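Local coordinates for protein peroxide stress regulator PerR, FUR family (Streptococcus pyogenes, PDB 4I7H) that probably acts as a metal-dependent transcriptional regulator of the FUR family that senses peroxide stress and controls the response to it, at residues 10-15 against 92-97; 35-40 against 48-53; 98-103 against 113-118. All blocks are in the same frame, centred on the assembly; numbering follows the deposited sequence.

Contact 1: residues 10-15 against 92-97. With NI (nickel (II) ion), chain F.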
loop_
_atom_site.group_PDB
_atom_site.type_symbol
_atom_site.label_atom_id
_atom_site.label_comp_id
_atom_site.label_asym_id
_atom_site.label_seq_id
_atom_site.Cartn_x
_atom_site.Cartn_y
_atom_site.Cartn_z
ATOM N N LEU B 10 8.748 -0.569 12.858
ATOM C CA LEU B 10 8.025 0.192 13.872
ATOM C C LEU B 10 6.674 0.524 13.276
ATOM O O LEU B 10 6.613 0.953 12.114
ATOM C CB LEU B 10 8.748 1.508 14.187
ATOM C CG LEU B 10 10.113 1.529 14.873
ATOM C CD1 LEU B 10 10.642 2.975 14.940
ATOM C CD2 LEU B 10 10.017 0.922 16.277
ATOM N N ASP B 11 5.592 0.333 14.032
ATOM C CA ASP B 11 4.296 0.811 13.546
ATOM C C ASP B 11 4.228 2.345 13.583
ATOM O O ASP B 11 5.136 2.998 14.098
ATOM C CB ASP B 11 3.098 0.143 14.260
ATOM C CG ASP B 11 2.997 0.490 15.752
ATOM O OD1 ASP B 11 3.599 1.477 16.216
ATOM O OD2 ASP B 11 2.266 -0.230 16.466
ATOM N N ALA B 12 3.171 2.908 13.012
ATOM C CA ALA B 12 3.000 4.361 12.954
ATOM C C ALA B 12 3.068 5.000 14.341
ATOM O O ALA B 12 3.705 6.039 14.511
ATOM C CB ALA B 12 1.684 4.715 12.270
ATOM N N TYR B 13 2.419 4.374 15.321
ATOM C CA TYR B 13 2.413 4.883 16.691
ATOM C C TYR B 13 3.804 4.915 17.305
ATOM O O TYR B 13 4.267 5.968 17.734
ATOM C CB TYR B 13 1.476 4.055 17.580
ATOM C CG TYR B 13 1.467 4.478 19.032
ATOM C CD1 TYR B 13 0.638 5.511 19.471
ATOM C CD2 TYR B 13 2.272 3.842 19.975
ATOM C CE1 TYR B 13 0.612 5.899 20.808
ATOM C CE2 TYR B 13 2.255 4.226 21.315
ATOM C CZ TYR B 13 1.421 5.257 21.719
ATOM O OH TYR B 13 1.388 5.641 23.040
ATOM N N GLU B 14 4.479 3.769 17.351
ATOM C CA GLU B 14 5.824 3.753 17.924
ATOM C C GLU B 14 6.790 4.621 17.109
ATOM O O GLU B 14 7.705 5.244 17.672
ATOM C CB GLU B 14 6.357 2.323 18.108
ATOM C CG GLU B 14 5.680 1.515 19.264
ATOM C CD GLU B 14 5.829 2.150 20.675
ATOM O OE1 GLU B 14 6.811 2.892 20.942
ATOM O OE2 GLU B 14 4.957 1.883 21.540
ATOM N N ASN B 15 6.573 4.680 15.798
ATOM C CA ASN B 15 7.364 5.566 14.952
ATOM C C ASN B 15 7.320 7.033 15.372
ATOM O O ASN B 15 8.364 7.671 15.486
ATOM C CB ASN B 15 6.933 5.494 13.501
ATOM C CG ASN B 15 7.840 6.297 12.623
ATOM O OD1 ASN B 15 9.004 5.961 12.520
ATOM N ND2 ASN B 15 7.339 7.377 12.030
ATOM N N TYR B 92 -8.360 16.771 9.988
ATOM C CA TYR B 92 -6.997 16.375 10.288
ATOM C C TYR B 92 -6.802 14.920 9.883
ATOM O O TYR B 92 -7.690 14.084 10.055
ATOM C CB TYR B 92 -6.693 16.604 11.777
ATOM C CG TYR B 92 -6.774 18.071 12.138
ATOM C CD1 TYR B 92 -5.660 18.884 12.027
ATOM C CD2 TYR B 92 -7.975 18.650 12.532
ATOM C CE1 TYR B 92 -5.726 20.243 12.330
ATOM C CE2 TYR B 92 -8.054 20.011 12.845
ATOM C CZ TYR B 92 -6.932 20.795 12.734
ATOM O OH TYR B 92 -7.001 22.139 13.036
ATOM N N ASP B 93 -5.644 14.628 9.324
ATOM C CA ASP B 93 -5.395 13.295 8.784
ATOM C C ASP B 93 -4.064 12.830 9.312
ATOM O O ASP B 93 -3.053 13.491 9.091
ATOM C CB ASP B 93 -5.356 13.366 7.260
ATOM C CG ASP B 93 -4.785 12.103 6.617
ATOM O OD1 ASP B 93 -5.197 10.979 7.020
ATOM O OD2 ASP B 93 -3.921 12.248 5.704
ATOM N N PHE B 94 -4.045 11.725 10.045
ATOM C CA PHE B 94 -2.755 11.252 10.500
ATOM C C PHE B 94 -2.059 10.580 9.326
ATOM O O PHE B 94 -2.538 9.572 8.798
ATOM C CB PHE B 94 -2.846 10.300 11.686
ATOM C CG PHE B 94 -1.503 9.901 12.212
ATOM C CD1 PHE B 94 -0.835 8.800 11.685
ATOM C CD2 PHE B 94 -0.883 10.653 13.194
ATOM C CE1 PHE B 94 0.415 8.451 12.137
ATOM C CE2 PHE B 94 0.384 10.302 13.664
ATOM C CZ PHE B 94 1.027 9.191 13.128
ATOM N N MET B 95 -0.934 11.133 8.899
ATOM C CA MET B 95 -0.277 10.568 7.727
ATOM C C MET B 95 1.161 10.155 7.996
ATOM O O MET B 95 1.946 9.982 7.072
ATOM C CB MET B 95 -0.403 11.510 6.523
ATOM C CG MET B 95 -0.261 12.981 6.848
ATOM S SD MET B 95 1.397 13.368 7.375
ATOM C CE MET B 95 1.641 14.980 6.614
ATOM N N GLY B 96 1.493 9.975 9.271
ATOM C CA GLY B 96 2.827 9.559 9.659
ATOM C C GLY B 96 3.217 8.204 9.082
ATOM O O GLY B 96 2.404 7.286 8.988
ATOM N N HIS B 97 4.488 8.066 8.725
ATOM C CA HIS B 97 4.967 6.838 8.103
ATOM C C HIS B 97 5.194 5.762 9.148
ATOM O O HIS B 97 5.060 5.999 10.354
ATOM C CB HIS B 97 6.287 7.114 7.379
ATOM C CG HIS B 97 7.374 7.590 8.291
ATOM N ND1 HIS B 97 7.575 8.927 8.569
ATOM C CD2 HIS B 97 8.291 6.912 9.018
ATOM C CE1 HIS B 97 8.585 9.056 9.405
ATOM N NE2 HIS B 97 9.038 7.850 9.695
HETATM NI NI NI F . 10.740 6.819 11.113
HETATM O O HOH W 1 4.426 7.652 12.289
#
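Asn15 and His97 meet at a nickel ion, each supplying one ligand: Asn15 OD1 and His97 NE2 both lie 2.4 Å from the metal. The two side chains cross at about a right angle, with amide and imidazole planes 65° apart, so that the Asn15 amide nitrogen sits over one face of the His97 ring, displaced toward its rim. Asn15 ND2 comes within 2.9 Å of His97 NE2, but this is no hydrogen bond, because the ring nitrogen spends its lone pair on nickel; the closeness is consistent with both side chains being drawn to the same metal. His4, His19 and His99 complete the five protein ligands.

A water next to the site links three polar groups. It donates to Ala12 O and to His97 O, the latter at 2.6 Å from the water oxygen, and accepts from Asn15 ND2. The amide is gripped at both ends, oxygen on metal and nitrogen on water, which tells its oxygen from its nitrogen. Asn15 reaches the ion with CG anti to the backbone N (chi1 -174°).

Further out, Ala12 turns its methyl to the Phe94 ring, with Ala12 CB 3.9 Å from Phe94 CE1. The start of the helix is set by Asp11 as N-cap: its OD1 accepts from Glu14 N at 2.7 Å in a nearly straight bond (170°).

The contact joins the first turn of helix 12-22 to the end of strand 91-94 and the loop that leaves it. Phe94 also packs on Met38 and Ile39 of helix 29-39 and on Val79 of strand 79-82.

Contact 2: residues 35-40 against 48-53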
loop_
_atom_site.group_PDB
_atom_site.type_symbol
_atom_site.label_atom_id
_atom_site.label_comp_id
_atom_site.label_asym_id
_atom_site.label_seq_id
_atom_site.Cartn_x
_atom_site.Cartn_y
_atom_site.Cartn_z
ATOM N N ILE B 35 -2.642 10.884 19.225
ATOM C CA ILE B 35 -1.953 10.146 18.158
ATOM C C ILE B 35 -2.644 8.813 17.880
ATOM O O ILE B 35 -2.941 8.486 16.734
ATOM C CB ILE B 35 -0.492 9.883 18.507
ATOM C CG1 ILE B 35 0.295 11.193 18.441
ATOM C CG2 ILE B 35 0.104 8.859 17.546
ATOM C CD1 ILE B 35 1.652 11.124 19.114
ATOM N N SER B 36 -2.902 8.055 18.938
ATOM C CA SER B 36 -3.517 6.751 18.799
ATOM C C SER B 36 -4.913 6.874 18.182
ATOM O O SER B 36 -5.290 6.070 17.320
ATOM C CB SER B 36 -3.548 6.044 20.154
ATOM O OG SER B 36 -4.220 4.806 20.055
ATOM N N TYR B 37 -5.663 7.893 18.599
ATOM C CA TYR B 37 -7.002 8.117 18.068
ATOM C C TYR B 37 -6.957 8.414 16.574
ATOM O O TYR B 37 -7.750 7.883 15.800
ATOM C CB TYR B 37 -7.685 9.274 18.806
ATOM C CG TYR B 37 -9.061 9.599 18.279
ATOM C CD1 TYR B 37 -9.228 10.488 17.222
ATOM C CD2 TYR B 37 -10.199 9.010 18.828
ATOM C CE1 TYR B 37 -10.486 10.787 16.723
ATOM C CE2 TYR B 37 -11.471 9.309 18.338
ATOM C CZ TYR B 37 -11.600 10.196 17.281
ATOM O OH TYR B 37 -12.841 10.514 16.776
ATOM N N MET B 38 -6.037 9.286 16.188
ATOM C CA MET B 38 -5.889 9.680 14.800
ATOM C C MET B 38 -5.521 8.471 13.928
ATOM O O MET B 38 -6.130 8.235 12.878
ATOM C CB MET B 38 -4.821 10.760 14.692
ATOM C CG MET B 38 -5.216 12.053 15.398
ATOM S SD MET B 38 -6.710 12.618 14.598
ATOM C CE MET B 38 -5.936 13.390 13.150
ATOM N N ILE B 39 -4.535 7.703 14.371
ATOM C CA ILE B 39 -4.170 6.477 13.654
ATOM C C ILE B 39 -5.363 5.539 13.459
ATOM O O ILE B 39 -5.657 5.120 12.334
ATOM C CB ILE B 39 -3.022 5.742 14.350
ATOM C CG1 ILE B 39 -1.771 6.616 14.324
ATOM C CG2 ILE B 39 -2.759 4.397 13.665
ATOM C CD1 ILE B 39 -0.624 6.075 15.122
ATOM N N GLN B 40 -6.076 5.245 14.541
ATOM C CA GLN B 40 -7.181 4.288 14.476
ATOM C C GLN B 40 -8.455 4.846 13.847
ATOM O O GLN B 40 -9.459 4.138 13.753
ATOM C CB GLN B 40 -7.495 3.732 15.870
ATOM C CG GLN B 40 -6.334 2.954 16.513
ATOM C CD GLN B 40 -5.836 1.798 15.642
ATOM O OE1 GLN B 40 -4.803 1.910 14.972
ATOM N NE2 GLN B 40 -6.566 0.680 15.655
ATOM N N ASP B 48 -13.019 19.085 16.859
ATOM C CA ASP B 48 -14.132 18.928 17.794
ATOM C C ASP B 48 -14.472 17.460 17.987
ATOM O O ASP B 48 -14.782 17.022 19.099
ATOM C CB ASP B 48 -15.372 19.687 17.322
ATOM C CG ASP B 48 -16.556 19.499 18.258
ATOM O OD1 ASP B 48 -16.538 20.088 19.357
ATOM O OD2 ASP B 48 -17.496 18.757 17.901
ATOM N N LYS B 49 -14.406 16.704 16.896
ATOM C CA LYS B 49 -14.647 15.269 16.939
ATOM C C LYS B 49 -13.636 14.594 17.861
ATOM O O LYS B 49 -14.008 13.834 18.752
ATOM C CB LYS B 49 -14.531 14.689 15.530
ATOM C CG LYS B 49 -15.529 13.608 15.211
ATOM C CD LYS B 49 -15.407 12.426 16.146
ATOM C CE LYS B 49 -15.897 11.148 15.483
ATOM N NZ LYS B 49 -17.373 11.111 15.298
ATOM N N ILE B 50 -12.355 14.857 17.616
ATOM C CA ILE B 50 -11.295 14.323 18.455
ATOM C C ILE B 50 -11.549 14.692 19.919
ATOM O O ILE B 50 -11.528 13.838 20.821
ATOM C CB ILE B 50 -9.931 14.893 18.037
ATOM C CG1 ILE B 50 -9.532 14.388 16.634
ATOM C CG2 ILE B 50 -8.869 14.517 19.061
ATOM C CD1 ILE B 50 -8.436 15.229 15.999
ATOM N N TYR B 51 -11.791 15.975 20.148
ATOM C CA TYR B 51 -12.046 16.476 21.493
ATOM C C TYR B 51 -13.220 15.743 22.149
ATOM O O TYR B 51 -13.097 15.238 23.270
ATOM C CB TYR B 51 -12.310 17.987 21.433
ATOM C CG TYR B 51 -12.777 18.596 22.739
ATOM C CD1 TYR B 51 -14.073 19.079 22.874
ATOM C CD2 TYR B 51 -11.922 18.690 23.833
ATOM C CE1 TYR B 51 -14.514 19.639 24.065
ATOM C CE2 TYR B 51 -12.360 19.261 25.050
ATOM C CZ TYR B 51 -13.657 19.730 25.150
ATOM O OH TYR B 51 -14.110 20.302 26.333
ATOM N N ARG B 52 -14.343 15.662 21.445
ATOM C CA ARG B 52 -15.542 15.057 22.023
ATOM C C ARG B 52 -15.341 13.589 22.369
ATOM O O ARG B 52 -15.841 13.107 23.387
ATOM C CB ARG B 52 -16.754 15.247 21.102
ATOM C CG ARG B 52 -17.359 16.649 21.188
ATOM C CD ARG B 52 -18.643 16.785 20.380
ATOM N NE ARG B 52 -18.384 16.883 18.946
ATOM C CZ ARG B 52 -18.521 15.872 18.094
ATOM N NH1 ARG B 52 -18.932 14.684 18.531
ATOM N NH2 ARG B 52 -18.259 16.048 16.802
ATOM N N ASP B 53 -14.579 12.887 21.534
ATOM C CA ASP B 53 -14.326 11.467 21.761
ATOM C C ASP B 53 -13.308 11.178 22.866
ATOM O O ASP B 53 -13.320 10.095 23.441
ATOM C CB ASP B 53 -13.914 10.783 20.452
ATOM C CG ASP B 53 -15.080 10.630 19.488
ATOM O OD1 ASP B 53 -16.179 11.112 19.838
ATOM O OD2 ASP B 53 -14.906 10.043 18.388
#
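Tyr37 spans the gap between the two helices and meets the second with both its ring and its hydroxyl. The tight part lies at the Ile50 end. There Tyr37 CE1 is 3.7 Å from Ile50 CG1, the ring passing obliquely beside the isoleucine chain, while Met38 brings its sulfur to the tip of the same residue, Met38 SD lying 3.4 Å from Ile50 CD1. Met38 gets there by folding: its chain bends at chi2 (-60°) and again at chi3, which carries SD across the end of Ile50 at about a right angle. Pro45, in the connection between the helices, touches Tyr37, Met38 and Ile50 alike, and Val66 of helix 63-75 adds to the packing on Ile50.

Helices 29-39 and 47-54 follow each other in the chain, in a helical region consistent with the winged-helix DNA-binding domain of FUR-family regulators. Their short segments run at 118° to each other with axes 11.1 Å apart, a separation that leaves the bridging to long side chains.

Toward the more exposed side the contact becomes polar and rests on fewer atoms: the Tyr37 hydroxyl, Asp53 and Lys49. Tyr37 OH donates to Asp53 OD2 at 2.7 Å; the carboxylate oxygen lies at the ring's edge, near its plane, yet the hydroxyl reaches it from above the carboxylate plane, ring and carboxylate planes being 69° apart. Lys49 lays its aliphatic part across the hydroxyl, with Lys49 CD 3.3 Å from Tyr37 OH.

Contact 3: residues 98-103 against 113-118. With NI (nickel (II) ion), chain F.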
loop_
_atom_site.group_PDB
_atom_site.type_symbol
_atom_site.label_atom_id
_atom_site.label_comp_id
_atom_site.label_asym_id
_atom_site.label_seq_id
_atom_site.Cartn_x
_atom_site.Cartn_y
_atom_site.Cartn_z
ATOM N N GLN B 98 5.533 4.568 8.673
ATOM C CA GLN B 98 5.941 3.483 9.546
ATOM C C GLN B 98 7.152 2.804 8.906
ATOM O O GLN B 98 7.617 3.223 7.839
ATOM C CB GLN B 98 4.793 2.477 9.750
ATOM C CG GLN B 98 4.387 1.721 8.467
ATOM C CD GLN B 98 3.443 0.531 8.724
ATOM O OE1 GLN B 98 3.247 0.103 9.863
ATOM N NE2 GLN B 98 2.880 -0.016 7.649
ATOM N N HIS B 99 7.659 1.762 9.554
ATOM C CA HIS B 99 8.813 1.025 9.037
ATOM C C HIS B 99 8.505 -0.444 9.042
ATOM O O HIS B 99 8.062 -0.979 10.060
ATOM C CB HIS B 99 10.054 1.314 9.879
ATOM C CG HIS B 99 10.544 2.712 9.722
ATOM N ND1 HIS B 99 11.402 3.073 8.707
ATOM C CD2 HIS B 99 10.245 3.853 10.393
ATOM C CE1 HIS B 99 11.653 4.366 8.785
ATOM N NE2 HIS B 99 10.954 4.861 9.783
ATOM N N VAL B 100 8.713 -1.086 7.893
ATOM C CA VAL B 100 8.373 -2.496 7.753
ATOM C C VAL B 100 9.536 -3.340 7.222
ATOM O O VAL B 100 10.455 -2.818 6.564
ATOM C CB VAL B 100 7.031 -2.697 6.963
ATOM C CG1 VAL B 100 6.459 -1.382 6.486
ATOM C CG2 VAL B 100 7.165 -3.701 5.813
ATOM N N ASN B 101 9.508 -4.629 7.537
ATOM C CA ASN B 101 10.590 -5.533 7.148
ATOM C C ASN B 101 10.417 -6.156 5.769
ATOM O O ASN B 101 9.284 -6.365 5.327
ATOM C CB ASN B 101 10.735 -6.629 8.209
ATOM C CG ASN B 101 11.357 -6.107 9.488
ATOM O OD1 ASN B 101 12.285 -5.294 9.442
ATOM N ND2 ASN B 101 10.862 -6.565 10.629
ATOM N N VAL B 102 11.538 -6.415 5.082
ATOM C CA VAL B 102 11.555 -7.344 3.941
ATOM C C VAL B 102 12.496 -8.493 4.300
ATOM O O VAL B 102 13.591 -8.252 4.814
ATOM C CB VAL B 102 12.165 -6.757 2.659
ATOM C CG1 VAL B 102 11.568 -7.440 1.414
ATOM C CG2 VAL B 102 12.035 -5.269 2.608
ATOM N N VAL B 103 12.086 -9.724 4.015
ATOM C CA VAL B 103 12.918 -10.870 4.305
ATOM C C VAL B 103 13.396 -11.509 2.996
ATOM O O VAL B 103 12.610 -11.648 2.043
ATOM C CB VAL B 103 12.157 -11.904 5.145
ATOM C CG1 VAL B 103 13.098 -13.059 5.565
ATOM C CG2 VAL B 103 11.545 -11.222 6.385
ATOM N N PHE B 113 12.306 -0.846 5.616
ATOM C CA PHE B 113 12.063 0.278 4.743
ATOM C C PHE B 113 10.900 1.111 5.277
ATOM O O PHE B 113 10.082 0.651 6.091
ATOM C CB PHE B 113 11.827 -0.182 3.301
ATOM C CG PHE B 113 10.550 -0.956 3.106
ATOM C CD1 PHE B 113 9.394 -0.312 2.662
ATOM C CD2 PHE B 113 10.499 -2.322 3.360
ATOM C CE1 PHE B 113 8.211 -1.019 2.480
ATOM C CE2 PHE B 113 9.304 -3.037 3.184
ATOM C CZ PHE B 113 8.171 -2.376 2.740
ATOM N N MET B 114 10.866 2.353 4.827
ATOM C CA MET B 114 9.911 3.328 5.295
ATOM C C MET B 114 8.656 3.271 4.415
ATOM O O MET B 114 8.746 3.301 3.179
ATOM C CB MET B 114 10.582 4.691 5.199
ATOM C CG MET B 114 9.895 5.805 5.883
ATOM S SD MET B 114 10.869 7.280 5.520
ATOM C CE MET B 114 9.588 8.507 5.702
ATOM N N ASP B 115 7.493 3.167 5.042
ATOM C CA ASP B 115 6.247 2.974 4.301
ATOM C C ASP B 115 5.225 4.045 4.642
ATOM O O ASP B 115 5.102 4.438 5.798
ATOM C CB ASP B 115 5.631 1.626 4.643
ATOM C CG ASP B 115 4.155 1.541 4.236
ATOM O OD1 ASP B 115 3.864 1.437 3.009
ATOM O OD2 ASP B 115 3.289 1.596 5.139
ATOM N N VAL B 116 4.497 4.502 3.628
ATOM C CA VAL B 116 3.418 5.459 3.819
ATOM C C VAL B 116 2.120 4.955 3.191
ATOM O O VAL B 116 1.090 5.619 3.297
ATOM C CB VAL B 116 3.761 6.845 3.208
ATOM C CG1 VAL B 116 4.869 7.527 4.011
ATOM C CG2 VAL B 116 4.173 6.696 1.755
ATOM N N ASP B 117 2.162 3.772 2.577
ATOM C CA ASP B 117 1.016 3.279 1.810
ATOM C C ASP B 117 0.038 2.380 2.572
ATOM O O ASP B 117 -1.122 2.236 2.157
ATOM C CB ASP B 117 1.482 2.566 0.539
ATOM C CG ASP B 117 2.222 3.484 -0.406
ATOM O OD1 ASP B 117 1.721 4.594 -0.676
ATOM O OD2 ASP B 117 3.315 3.100 -0.885
ATOM N N VAL B 118 0.471 1.774 3.677
ATOM C CA VAL B 118 -0.440 0.886 4.399
ATOM C C VAL B 118 -1.655 1.661 4.941
ATOM O O VAL B 118 -2.775 1.143 4.956
ATOM C CB VAL B 118 0.273 0.028 5.478
ATOM C CG1 VAL B 118 -0.740 -0.736 6.325
ATOM C CG2 VAL B 118 1.241 -0.953 4.818
HETATM NI NI NI F . 10.740 6.819 11.113
#
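The Phe113 ring has Val100 CG1 over one face, while Val102 CG2 approaches obliquely, 3.4 Å from Phe113 CD2. Val100 CG2 lies on the same side as CG1 but beyond the rim, 3.5 Å from Phe113 CE2. The His99 ring, on the opposite face of the hairpin, is met obliquely by Met114 CG, 3.7 Å from His99 CE1, and its NE2 binds nickel at 2.4 Å.

Strands 98-104 and 110-115 form an antiparallel beta hairpin. Gln98-Asp115 and Val100-Phe113 are hydrogen-bonded pairs, each joined by two backbone bonds, and the non-hydrogen-bonded pair His99-Met114 lies between them. Side chains therefore alternate: Gln98, Val100, Phe113 and Asp115 share one face, and His99 and Met114 the other. Asp115 packs on Ile121 of the second subunit, whose Gln128 OE1 accepts a hydrogen bond from Met114 N.

Gln98 and Asp115 run side by side, amide and carboxylate planes 50° apart. With CG between its backbone N and carbonyl carbon (chi1 65°) and the chain then extended, Gln98 brings NE2 alongside the carboxylate. Gln98 NE2 donates to Asp115 OD2 at 3.0 Å, fairly straight (164°); the acceptor lies close to the amide plane, although the donor stands above the carboxylate plane. Asp115 OD2 also accepts from Val118 N at 3.2 Å, through its syn lone pair, and Asp117 N binds Asp115 OD1 at 2.9 Å in an Asx turn.

Three N-H groups hold both oxygens of a buried carboxylate, which would be expected to favour its ionised form and keep it from rotating. The same hairpin presents His99 to the metal on its other face.

How the contacts relate
Contact 2 lies in the helical part of the chain and contact 3 in the hairpin, their centres 24 Å apart on opposite sides of the chain's centre. Contact 1 sits between them, 13 Å from contact 2 and 12 Å from contact 3. Along the sequence, contact 2 falls within the span that contact 1 brings together, and contact 3 follows both. Phe94 and Tyr92 of contact 1 pack on Met38 of contact 2, while Leu10 O and His99 N make a probable hydrogen bond toward contact 3. Contacts 1 and 3 share the nickel ion, so the metal ties helix 12-22 to the hairpin, consistent with metal-dependent coupling between the helical and dimer-forming parts.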